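Local coordinates for F5/8 type C domain protein (Clostridium perfringens, PDB 7JRM) that probably helps a mucin-degrading O-glycopeptidase recognise its glycoprotein substrate, through a calcium-bearing carbohydrate-binding module of the NPCBM type joined to further domains, at residues V101-V107 with A125-H131; E135-E141 with S197-V203; A256-I261 with E282-M287; S438-H444 with M456-V462. Residues are numbered along the deposited sequence.

Contact 1 (V101-V107 with A125-H131); sequences VRKDRAV and AKGIGTH
Asp104, Gly129 and Val107 lose the most surface here, 91, 74 and 59 Å². Residues 102-103 run antiparallel to strand 127-131, with Arg102-Gly129 a hydrogen-bonded pair (CA-CA 5.2 Å) and Lys103-Ile128 a non-hydrogen-bonded one (5.1 Å). Arg102 N donates to Gly129 O (3.0 Å) and Gly129 N to Arg102 O (3.0 Å). Asp104 then leaves the strand in a left-handed conformation (phi/psi 63/8). Its N donates to Gly127 O (2.8 Å), while its side chain (chi1 m) takes Gly127 N on OD1 (3.3 Å) and forms a salt bridge from OD2 to Lys126 NZ (3.0 Å). Ser87 also binds Asp104 OD1, and Asp88 pairs with Lys126. The turned chain passes back over Gly129: Ala106 CA lies 4.1 Å from Gly129 CA, and an ideal CB on Gly129 would sit 2.3 Å from Arg105 O, a clash. Val107 (chi1 p) ends the crossing, its CB 3.7 Å from Thr130 O. Val101 CG1 meets Ile128 CG2 at 3.6 Å on the side facing strand 134-139. This is an edge pairing in the NPCBM beta-sandwich. The chemistry implies that the Asp104 carboxylate ties the turn to Gly127 N and Lys126 NZ, while side-chain-free Gly129 leaves room for the chain to cross.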
# COMPACT_ATOMS: atom_id res chain seq x y z
N VAL A 101 -29.36 19.52 -30.42
CA VAL A 101 -28.74 18.90 -29.26
C VAL A 101 -27.24 19.13 -29.31
O VAL A 101 -26.60 18.95 -30.35
CB VAL A 101 -29.08 17.40 -29.20
CG1 VAL A 101 -28.46 16.76 -27.97
CG2 VAL A 101 -30.59 17.20 -29.21
N ARG A 102 -26.66 19.53 -28.18
CA ARG A 102 -25.25 19.86 -28.09
C ARG A 102 -24.56 18.96 -27.07
O ARG A 102 -25.10 18.70 -25.99
CB ARG A 102 -25.05 21.33 -27.70
CG ARG A 102 -25.37 22.32 -28.81
CD ARG A 102 -24.35 22.24 -29.93
NE ARG A 102 -23.01 22.59 -29.47
CZ ARG A 102 -22.55 23.84 -29.37
NH1 ARG A 102 -23.33 24.86 -29.70
NH2 ARG A 102 -21.32 24.06 -28.95
N LYS A 103 -23.36 18.50 -27.42
CA LYS A 103 -22.54 17.70 -26.52
C LYS A 103 -21.67 18.62 -25.67
O LYS A 103 -21.00 19.51 -26.20
CB LYS A 103 -21.67 16.72 -27.30
CG LYS A 103 -22.44 15.69 -28.11
CD LYS A 103 -21.50 14.65 -28.70
CE LYS A 103 -22.22 13.76 -29.70
NZ LYS A 103 -21.33 12.70 -30.24
N ASP A 104 -21.68 18.40 -24.36
CA ASP A 104 -20.88 19.12 -23.38
C ASP A 104 -21.20 20.61 -23.31
O ASP A 104 -20.49 21.37 -22.63
CB ASP A 104 -19.38 18.93 -23.64
CG ASP A 104 -18.93 17.49 -23.42
OD1 ASP A 104 -19.59 16.78 -22.63
OD2 ASP A 104 -17.93 17.07 -24.04
N ARG A 105 -22.25 21.06 -23.99
CA ARG A 105 -22.70 22.45 -23.93
C ARG A 105 -24.21 22.47 -23.81
O ARG A 105 -24.90 21.52 -24.17
CB ARG A 105 -22.27 23.25 -25.17
CG ARG A 105 -20.80 23.13 -25.55
CD ARG A 105 -19.89 23.78 -24.52
NE ARG A 105 -20.07 25.22 -24.46
CZ ARG A 105 -19.16 26.06 -23.98
NH1 ARG A 105 -18.01 25.60 -23.52
NH2 ARG A 105 -19.40 27.37 -23.96
N ALA A 106 -24.72 23.59 -23.30
CA ALA A 106 -26.16 23.79 -23.27
C ALA A 106 -26.68 24.03 -24.69
O ALA A 106 -25.91 24.23 -25.64
CB ALA A 106 -26.53 24.96 -22.36
N VAL A 107 -28.00 24.02 -24.83
CA VAL A 107 -28.60 24.19 -26.15
C VAL A 107 -28.33 25.59 -26.69
O VAL A 107 -28.31 25.81 -27.91
CB VAL A 107 -30.11 23.88 -26.10
CG1 VAL A 107 -30.86 24.95 -25.32
CG2 VAL A 107 -30.68 23.74 -27.51
N ALA A 125 -18.71 20.43 -17.11
CA ALA A 125 -17.96 20.35 -18.36
C ALA A 125 -18.54 19.30 -19.29
O ALA A 125 -18.38 19.40 -20.52
CB ALA A 125 -16.48 20.03 -18.07
N LYS A 126 -19.23 18.30 -18.75
CA LYS A 126 -19.77 17.19 -19.52
C LYS A 126 -21.28 17.11 -19.34
O LYS A 126 -21.82 17.46 -18.29
CB LYS A 126 -19.13 15.87 -19.11
CG LYS A 126 -17.62 15.94 -18.92
CD LYS A 126 -16.90 16.05 -20.26
CE LYS A 126 -17.00 14.75 -21.04
NZ LYS A 126 -16.60 14.92 -22.46
N GLY A 127 -21.95 16.64 -20.38
CA GLY A 127 -23.39 16.46 -20.34
C GLY A 127 -23.99 16.65 -21.72
O GLY A 127 -23.29 16.76 -22.72
N ILE A 128 -25.32 16.68 -21.74
CA ILE A 128 -26.09 16.83 -22.97
C ILE A 128 -27.07 17.98 -22.78
O ILE A 128 -27.91 17.94 -21.87
CB ILE A 128 -26.84 15.54 -23.33
CG1 ILE A 128 -25.86 14.38 -23.51
CG2 ILE A 128 -27.67 15.74 -24.59
CD1 ILE A 128 -24.94 14.54 -24.69
N GLY A 129 -26.97 19.00 -23.63
CA GLY A 129 -27.88 20.11 -23.61
C GLY A 129 -28.93 19.96 -24.70
O GLY A 129 -28.60 19.87 -25.88
N THR A 130 -30.19 19.92 -24.29
CA THR A 130 -31.29 19.68 -25.22
C THR A 130 -32.43 20.65 -24.89
O THR A 130 -32.26 21.61 -24.13
CB THR A 130 -31.74 18.22 -25.16
OG1 THR A 130 -32.63 17.95 -26.25
CG2 THR A 130 -32.43 17.90 -23.84
N HIS A 131 -33.59 20.39 -25.49
CA HIS A 131 -34.73 21.30 -25.40
C HIS A 131 -36.00 20.49 -25.62
O HIS A 131 -36.08 19.72 -26.59
CB HIS A 131 -34.60 22.41 -26.45
CG HIS A 131 -35.52 23.58 -26.22
ND1 HIS A 131 -36.89 23.45 -26.22
CD2 HIS A 131 -35.26 24.89 -26.01
CE1 HIS A 131 -37.43 24.64 -26.01
NE2 HIS A 131 -36.47 25.53 -25.87

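Contact 2 (E135-E141 with S197-V203); sequences EIVYNSE and SKEIKLV
Two neighbouring strands in one sheet of the NPCBM beta-sandwich, 135-139 and 199-203, pair antiparallel with axes 4.5 Å apart at 158°. Both keep extended backbones. Ile136-Leu202 and Tyr138-Ile200 are hydrogen-bonded pairs: Ile136 N to Leu202 O 3.0 Å, Leu202 N to Ile136 O 2.7 Å, Tyr138 N to Ile200 O 2.9 Å and Ile200 N to Tyr138 O 3.1 Å. Glu135-Val203, Val137-Lys201 and Asn139-Glu199 are non-hydrogen-bonded, with Val137 and Lys201 CA atoms only 4.4 Å apart. The face carrying Ile136, Tyr138, Ile200 and Leu202 is buried and turns to the opposing sheet, where Ile128 and Trp218 receive it; Tyr138 (chi1 m) sets CB 3.8 Å from Ile200 CG2. On the other face, Val137 CG2 packs 3.8 Å from Lys201 CG. Glu135 OE1 is 4.6 Å from Lys201 NZ, beyond a salt bridge, and two waters link this carboxylate to the ammonium; Tyr133 also bonds Glu135. Past the paired strands, Ser140 N reaches Lys198 O (3.1 Å) and Ser140 OG (chi1 p) donates to Ser197 OG (2.7 Å). Asn139 OD1 accepts from Glu141 N (2.9 Å), an Asx turn that bends the chain as it leaves the strand.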
# COMPACT_ATOMS: atom_id res chain seq x y z
N GLU A 135 -36.25 13.55 -27.37
CA GLU A 135 -36.08 12.11 -27.18
C GLU A 135 -34.71 11.74 -27.72
O GLU A 135 -34.48 11.83 -28.93
CB GLU A 135 -37.18 11.32 -27.87
CG GLU A 135 -38.51 11.29 -27.13
CD GLU A 135 -39.49 10.31 -27.74
OE1 GLU A 135 -39.10 9.58 -28.67
OE2 GLU A 135 -40.65 10.26 -27.27
N ILE A 136 -33.81 11.32 -26.84
CA ILE A 136 -32.45 10.94 -27.22
C ILE A 136 -32.23 9.50 -26.81
O ILE A 136 -32.41 9.15 -25.63
CB ILE A 136 -31.40 11.87 -26.59
CG1 ILE A 136 -31.76 13.33 -26.86
CG2 ILE A 136 -30.02 11.55 -27.12
CD1 ILE A 136 -30.78 14.32 -26.25
N VAL A 137 -31.84 8.66 -27.76
CA VAL A 137 -31.68 7.22 -27.55
C VAL A 137 -30.20 6.88 -27.67
O VAL A 137 -29.52 7.33 -28.60
CB VAL A 137 -32.51 6.41 -28.56
CG1 VAL A 137 -32.28 4.92 -28.37
CG2 VAL A 137 -33.99 6.75 -28.42
N TYR A 138 -29.71 6.08 -26.73
CA TYR A 138 -28.33 5.61 -26.72
C TYR A 138 -28.29 4.09 -26.67
O TYR A 138 -29.20 3.45 -26.14
CB TYR A 138 -27.56 6.17 -25.52
CG TYR A 138 -27.08 7.59 -25.67
CD1 TYR A 138 -27.87 8.65 -25.24
CD2 TYR A 138 -25.85 7.88 -26.24
CE1 TYR A 138 -27.44 9.96 -25.37
CE2 TYR A 138 -25.41 9.18 -26.38
CZ TYR A 138 -26.21 10.22 -25.95
OH TYR A 138 -25.78 11.51 -26.08
N ASN A 139 -27.23 3.53 -27.24
CA ASN A 139 -26.95 2.11 -27.07
C ASN A 139 -26.48 1.87 -25.64
O ASN A 139 -25.48 2.46 -25.20
CB ASN A 139 -25.90 1.65 -28.08
CG ASN A 139 -25.64 0.15 -28.02
OD1 ASN A 139 -25.36 -0.42 -26.97
ND2 ASN A 139 -25.73 -0.50 -29.18
N SER A 140 -27.20 1.02 -24.90
CA SER A 140 -26.90 0.76 -23.50
C SER A 140 -26.42 -0.67 -23.27
O SER A 140 -26.43 -1.15 -22.13
CB SER A 140 -28.12 1.05 -22.63
OG SER A 140 -29.23 0.25 -23.02
N GLU A 141 -26.00 -1.37 -24.32
CA GLU A 141 -25.56 -2.75 -24.19
C GLU A 141 -24.24 -2.82 -23.42
O GLU A 141 -23.29 -2.11 -23.74
CB GLU A 141 -25.42 -3.40 -25.56
CG GLU A 141 -26.69 -3.38 -26.39
CD GLU A 141 -26.56 -4.18 -27.67
OE1 GLU A 141 -26.05 -5.32 -27.61
OE2 GLU A 141 -26.97 -3.68 -28.74
N SER A 197 -29.69 -4.40 -20.83
CA SER A 197 -30.56 -3.64 -21.72
C SER A 197 -29.84 -3.37 -23.03
O SER A 197 -28.63 -3.56 -23.17
CB SER A 197 -30.99 -2.32 -21.06
OG SER A 197 -29.93 -1.38 -21.05
N LYS A 198 -30.62 -2.91 -24.02
CA LYS A 198 -30.08 -2.56 -25.32
C LYS A 198 -30.23 -1.09 -25.67
O LYS A 198 -29.41 -0.57 -26.43
CB LYS A 198 -30.75 -3.41 -26.42
CG LYS A 198 -30.27 -4.85 -26.46
CD LYS A 198 -31.18 -5.72 -27.31
CE LYS A 198 -30.42 -6.31 -28.49
NZ LYS A 198 -31.31 -6.50 -29.68
N GLU A 199 -31.24 -0.41 -25.13
CA GLU A 199 -31.47 0.99 -25.43
C GLU A 199 -31.90 1.73 -24.17
O GLU A 199 -32.63 1.18 -23.34
CB GLU A 199 -32.54 1.17 -26.52
CG GLU A 199 -32.07 0.85 -27.92
CD GLU A 199 -33.03 1.35 -28.98
OE1 GLU A 199 -34.21 1.58 -28.65
OE2 GLU A 199 -32.61 1.52 -30.14
N ILE A 200 -31.45 2.97 -24.04
CA ILE A 200 -31.95 3.89 -23.03
C ILE A 200 -32.42 5.15 -23.75
O ILE A 200 -31.75 5.64 -24.67
CB ILE A 200 -30.89 4.22 -21.96
CG1 ILE A 200 -31.49 5.09 -20.86
CG2 ILE A 200 -29.65 4.88 -22.58
CD1 ILE A 200 -30.50 5.50 -19.79
N LYS A 201 -33.59 5.65 -23.36
CA LYS A 201 -34.21 6.80 -24.01
C LYS A 201 -34.38 7.91 -22.99
O LYS A 201 -35.08 7.74 -21.99
CB LYS A 201 -35.56 6.41 -24.62
CG LYS A 201 -36.22 7.52 -25.42
CD LYS A 201 -37.34 6.98 -26.29
CE LYS A 201 -38.34 6.17 -25.47
NZ LYS A 201 -39.51 5.73 -26.28
N LEU A 202 -33.73 9.04 -23.24
CA LEU A 202 -33.78 10.20 -22.36
C LEU A 202 -34.82 11.17 -22.90
O LEU A 202 -34.68 11.70 -24.01
CB LEU A 202 -32.41 10.87 -22.27
CG LEU A 202 -31.24 9.94 -21.93
CD1 LEU A 202 -29.95 10.74 -21.82
CD2 LEU A 202 -31.51 9.17 -20.65
N VAL A 203 -35.87 11.42 -22.11
CA VAL A 203 -37.03 12.17 -22.54
C VAL A 203 -37.17 13.43 -21.69
O VAL A 203 -37.11 13.35 -20.46
CB VAL A 203 -38.31 11.32 -22.47
CG1 VAL A 203 -39.54 12.18 -22.75
CG2 VAL A 203 -38.23 10.16 -23.45
O HOH W 1 -41.17 7.91 -26.01
O HOH W 2 -40.16 7.02 -29.13
O HOH W 3 -27.03 -3.37 -20.65
O HOH W 4 -28.46 -1.11 -29.03

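Contact 3 (A256-I261 with E282-M287); sequences ALKNAI and ELNKEM
Two antiparallel helical segments, 256-261 and 282-287, pack with axes 8.9 Å apart and a signed crossing angle of -159°. Backbone angles are helical throughout, supported by N-H(i+4) to O(i) bonds such as Ala260 N to Ala256 O (2.9 Å) and Met287 N to Leu283 O (2.9 Å). The CA atoms approach most closely at Ala260-Leu283 (5.1 Å) and Leu257-Glu286 (5.3 Å). Ala260 is the bump: its CB sits in the hollow between Leu283, Glu286 and Glu282, meeting Leu283 CA at 3.9 Å, Glu286 CG at 4.0 Å and Glu282 CG at 4.1 Å. Ala256, one turn earlier, is small enough to leave space for Glu286 (chi1 m, chi2 m), whose OE2 comes 3.2 Å from Ala256 CB; OE1 of Glu286 forms a salt bridge with Lys285 NZ (3.3 Å), whose hydrogen bond is weak. At one flank the larger side chains fill the groove. Leu257 and Leu283, both t,p, touch CD1 to CD1 at 3.8 Å. Met287 SD lies 3.7 Å from Leu257 CD1, and Ile261 CG1 4.1 Å from Leu283 CD1. The direct contacts between the segments are thus essentially steric. This apolar flank faces helix 232-242: Leu283 touches Ala237 and Ile238, while Ile261 and Met287 both reach Ala241, making the pair part of a small three-helix bundle made with helices 251-270 and 273-288.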
# COMPACT_ATOMS: atom_id res chain seq x y z
N ALA A 256 9.95 -12.79 3.70
CA ALA A 256 9.15 -13.15 2.54
C ALA A 256 7.68 -12.80 2.75
O ALA A 256 7.03 -12.25 1.85
CB ALA A 256 9.30 -14.64 2.24
N LEU A 257 7.14 -13.10 3.94
CA LEU A 257 5.76 -12.73 4.24
C LEU A 257 5.59 -11.22 4.24
O LEU A 257 4.60 -10.70 3.72
CB LEU A 257 5.34 -13.32 5.58
CG LEU A 257 3.99 -12.84 6.12
CD1 LEU A 257 2.86 -13.35 5.25
CD2 LEU A 257 3.80 -13.27 7.57
N LYS A 258 6.56 -10.49 4.82
CA LYS A 258 6.50 -9.04 4.82
C LYS A 258 6.50 -8.48 3.40
O LYS A 258 5.78 -7.52 3.10
CB LYS A 258 7.68 -8.47 5.61
CG LYS A 258 7.64 -6.96 5.80
CD LYS A 258 6.35 -6.52 6.46
CE LYS A 258 5.85 -5.22 5.86
NZ LYS A 258 6.81 -4.10 6.09
N ASN A 259 7.30 -9.08 2.51
CA ASN A 259 7.31 -8.64 1.12
C ASN A 259 6.00 -8.96 0.43
O ASN A 259 5.53 -8.19 -0.42
CB ASN A 259 8.48 -9.29 0.38
CG ASN A 259 9.83 -8.83 0.90
OD1 ASN A 259 9.92 -7.84 1.64
ND2 ASN A 259 10.89 -9.54 0.53
N ALA A 260 5.38 -10.09 0.77
CA ALA A 260 4.10 -10.45 0.17
C ALA A 260 2.98 -9.53 0.64
O ALA A 260 2.09 -9.18 -0.14
CB ALA A 260 3.77 -11.91 0.47
N ILE A 261 3.01 -9.14 1.91
CA ILE A 261 2.03 -8.18 2.41
C ILE A 261 2.17 -6.85 1.67
O ILE A 261 1.17 -6.22 1.31
CB ILE A 261 2.19 -7.99 3.93
CG1 ILE A 261 1.88 -9.30 4.67
CG2 ILE A 261 1.28 -6.88 4.44
CD1 ILE A 261 2.23 -9.27 6.14
N GLU A 282 0.46 -15.38 -4.05
CA GLU A 282 1.79 -15.30 -3.44
C GLU A 282 1.69 -15.12 -1.93
O GLU A 282 2.45 -15.74 -1.18
CB GLU A 282 2.58 -14.16 -4.07
CG GLU A 282 3.74 -13.65 -3.22
CD GLU A 282 4.94 -14.57 -3.24
OE1 GLU A 282 4.96 -15.52 -4.05
OE2 GLU A 282 5.88 -14.34 -2.44
N LEU A 283 0.76 -14.28 -1.47
CA LEU A 283 0.58 -14.08 -0.03
C LEU A 283 0.16 -15.37 0.65
O LEU A 283 0.63 -15.69 1.75
CB LEU A 283 -0.44 -12.97 0.22
CG LEU A 283 -0.83 -12.71 1.68
CD1 LEU A 283 0.40 -12.45 2.54
CD2 LEU A 283 -1.80 -11.55 1.77
N ASN A 284 -0.74 -16.14 0.02
CA ASN A 284 -1.14 -17.43 0.57
C ASN A 284 0.03 -18.40 0.61
O ASN A 284 0.13 -19.22 1.53
CB ASN A 284 -2.29 -18.02 -0.23
CG ASN A 284 -3.64 -17.45 0.17
OD1 ASN A 284 -3.82 -16.98 1.29
ND2 ASN A 284 -4.59 -17.48 -0.76
N LYS A 285 0.93 -18.33 -0.38
CA LYS A 285 2.08 -19.22 -0.41
C LYS A 285 3.04 -18.92 0.74
O LYS A 285 3.50 -19.84 1.43
CB LYS A 285 2.79 -19.12 -1.76
CG LYS A 285 4.11 -19.86 -1.82
CD LYS A 285 4.92 -19.42 -3.04
CE LYS A 285 6.30 -20.07 -3.05
NZ LYS A 285 7.11 -19.67 -1.87
N GLU A 286 3.36 -17.64 0.95
CA GLU A 286 4.23 -17.27 2.05
C GLU A 286 3.56 -17.45 3.40
O GLU A 286 4.25 -17.63 4.41
CB GLU A 286 4.71 -15.83 1.90
CG GLU A 286 5.39 -15.53 0.57
CD GLU A 286 6.64 -16.37 0.33
OE1 GLU A 286 7.03 -16.52 -0.84
OE2 GLU A 286 7.23 -16.87 1.32
N MET A 287 2.22 -17.41 3.44
CA MET A 287 1.51 -17.66 4.69
C MET A 287 1.72 -19.10 5.16
O MET A 287 1.93 -19.34 6.35
CB MET A 287 0.02 -17.37 4.51
CG MET A 287 -0.39 -15.96 4.91
SD MET A 287 0.17 -15.50 6.55
CE MET A 287 -1.40 -15.31 7.38
O HOH W 5 7.79 -12.44 -0.42

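Contact 4 (S438-H444 with M456-V462); sequences SGLYGVH and MFYLFNV
Strands 440-449 and 452-461 form a beta hairpin lying between strands 407-413 and 372-384 of a mixed sheet, and this contact takes its open end, with strand axes 4.3 Å apart at 156°. Backbone bonds join Val443 N to Tyr458 O (2.9 Å), Tyr458 N to Val443 O (2.8 Å), Phe460 N to Tyr441 O (3.0 Å) and Tyr441 N to Phe460 O (3.2 Å). Toward the chain terminus, Gly439 N and Val462 O, then Val462 N and Gly439 O, bond at 3.0 Å each; Gly439 has phi/psi 155/-176, which calls for glycine. Among aromatic contacts, Phe460 (chi1 p) brings its ring under Tyr441 CB (CH-pi, 3.8 Å to the centroid), and the edge of Phe457 meets the face of His444 (centroids 4.8 Å apart, planes at 66°). An ideal CB on Gly442 would lie 2.6 Å from Phe457 CE1. Apolar packing adds Val443 CG2 to Phe460 CE2 (3.6 Å) and Val443 CB to Tyr458 CB (3.7 Å). A water joins Ser438 OG and Val462 OXT, 2.9 Å from each.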
# COMPACT_ATOMS: atom_id res chain seq x y z
N SER A 438 70.27 -15.15 9.99
CA SER A 438 69.61 -16.19 10.78
C SER A 438 69.06 -15.61 12.07
O SER A 438 69.76 -14.88 12.78
CB SER A 438 70.59 -17.33 11.07
OG SER A 438 70.47 -18.36 10.10
N GLY A 439 67.82 -15.93 12.38
CA GLY A 439 67.19 -15.46 13.60
C GLY A 439 65.69 -15.42 13.45
O GLY A 439 65.12 -15.83 12.44
N LEU A 440 65.04 -14.92 14.50
CA LEU A 440 63.59 -14.82 14.56
C LEU A 440 63.13 -13.48 14.01
O LEU A 440 63.76 -12.45 14.25
CB LEU A 440 63.09 -15.00 15.99
CG LEU A 440 61.69 -15.58 16.17
CD1 LEU A 440 61.33 -16.53 15.04
CD2 LEU A 440 61.57 -16.27 17.52
N TYR A 441 62.02 -13.50 13.27
CA TYR A 441 61.47 -12.30 12.67
C TYR A 441 59.97 -12.27 12.87
O TYR A 441 59.31 -13.31 12.88
CB TYR A 441 61.80 -12.22 11.17
CG TYR A 441 63.27 -12.00 10.89
CD1 TYR A 441 64.15 -13.07 10.81
CD2 TYR A 441 63.78 -10.72 10.71
CE1 TYR A 441 65.49 -12.88 10.55
CE2 TYR A 441 65.12 -10.52 10.45
CZ TYR A 441 65.97 -11.60 10.37
OH TYR A 441 67.31 -11.40 10.12
N GLY A 442 59.43 -11.07 13.03
CA GLY A 442 58.00 -10.87 13.21
C GLY A 442 57.41 -10.08 12.07
O GLY A 442 58.06 -9.20 11.50
N VAL A 443 56.16 -10.40 11.73
CA VAL A 443 55.43 -9.73 10.67
C VAL A 443 54.21 -9.07 11.29
O VAL A 443 53.37 -9.74 11.89
CB VAL A 443 55.01 -10.70 9.55
CG1 VAL A 443 54.28 -9.96 8.45
CG2 VAL A 443 56.23 -11.43 9.00
N HIS A 444 54.11 -7.75 11.14
CA HIS A 444 53.01 -6.97 11.70
C HIS A 444 52.09 -6.51 10.57
O HIS A 444 52.52 -5.79 9.67
CB HIS A 444 53.54 -5.77 12.49
CG HIS A 444 54.27 -6.13 13.74
ND1 HIS A 444 55.55 -6.65 13.74
CD2 HIS A 444 53.90 -6.06 15.04
CE1 HIS A 444 55.93 -6.88 14.98
NE2 HIS A 444 54.95 -6.53 15.79
N MET A 456 47.70 -7.81 13.28
CA MET A 456 47.77 -9.25 13.01
C MET A 456 49.24 -9.63 12.90
O MET A 456 49.95 -9.15 12.01
CB MET A 456 47.02 -9.61 11.74
CG MET A 456 46.92 -11.10 11.47
SD MET A 456 45.47 -11.54 10.50
CE MET A 456 45.88 -13.21 10.01
N PHE A 457 49.70 -10.49 13.80
CA PHE A 457 51.12 -10.78 13.96
C PHE A 457 51.45 -12.17 13.45
O PHE A 457 50.76 -13.14 13.77
CB PHE A 457 51.55 -10.64 15.42
CG PHE A 457 53.01 -10.89 15.65
CD1 PHE A 457 53.95 -9.94 15.29
CD2 PHE A 457 53.45 -12.07 16.23
CE1 PHE A 457 55.30 -10.16 15.50
CE2 PHE A 457 54.79 -12.30 16.44
CZ PHE A 457 55.72 -11.35 16.08
N TYR A 458 52.52 -12.27 12.66
CA TYR A 458 53.11 -13.52 12.22
C TYR A 458 54.54 -13.61 12.74
O TYR A 458 55.11 -12.63 13.24
CB TYR A 458 53.11 -13.65 10.69
CG TYR A 458 51.78 -13.94 10.06
CD1 TYR A 458 51.30 -15.25 9.97
CD2 TYR A 458 51.00 -12.93 9.52
CE1 TYR A 458 50.09 -15.53 9.37
CE2 TYR A 458 49.78 -13.20 8.93
CZ TYR A 458 49.33 -14.50 8.86
OH TYR A 458 48.12 -14.77 8.26
N LEU A 459 55.14 -14.79 12.60
CA LEU A 459 56.56 -14.95 12.85
C LEU A 459 57.10 -16.02 11.91
O LEU A 459 56.37 -16.91 11.47
CB LEU A 459 56.86 -15.30 14.32
CG LEU A 459 56.50 -16.62 15.01
CD1 LEU A 459 57.32 -17.82 14.55
CD2 LEU A 459 56.63 -16.45 16.52
N PHE A 460 58.39 -15.90 11.59
CA PHE A 460 59.07 -16.91 10.79
C PHE A 460 60.53 -16.95 11.19
O PHE A 460 61.17 -15.90 11.36
CB PHE A 460 58.92 -16.64 9.28
CG PHE A 460 59.56 -15.35 8.82
CD1 PHE A 460 60.84 -15.35 8.29
CD2 PHE A 460 58.87 -14.15 8.90
CE1 PHE A 460 61.43 -14.18 7.86
CE2 PHE A 460 59.45 -12.98 8.46
CZ PHE A 460 60.73 -12.99 7.94
N ASN A 461 61.06 -18.16 11.37
CA ASN A 461 62.44 -18.35 11.76
C ASN A 461 63.32 -18.53 10.53
O ASN A 461 62.88 -19.02 9.49
CB ASN A 461 62.58 -19.56 12.69
CG ASN A 461 63.89 -19.57 13.44
OD1 ASN A 461 64.38 -18.53 13.87
ND2 ASN A 461 64.46 -20.76 13.61
N VAL A 462 64.59 -18.14 10.67
CA VAL A 462 65.52 -18.20 9.56
C VAL A 462 66.82 -18.86 10.00
O VAL A 462 67.34 -18.58 11.09
CB VAL A 462 65.78 -16.79 8.99
CG1 VAL A 462 67.11 -16.74 8.24
CG2 VAL A 462 64.63 -16.36 8.10
OXT VAL A 462 67.38 -19.69 9.30
O HOH W 6 69.76 -19.72 7.59

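In the fold
The four contacts follow one another along an elongated chain, each closing before the next opens. Contacts 1 and 2 share the NPCBM module: their centres are 16 Å apart, and strands 127-131 and 134-139, consecutive in the chain, belong to different sheets that meet through Ile128 and Ile136 (CG2 to CD1 3.8 Å). Contact 3 lies in the helical region, its centre about 51 Å from that of contact 1 and 47 Å from that of contact 2. Contact 4, in a mixed sheet at the C-terminal end, is centre to centre about 56 Å from contact 3 and 98 Å from contact 1. Contacts 3 and 4 touch neither each other nor the first two, consistent with separately packed units strung along the chain.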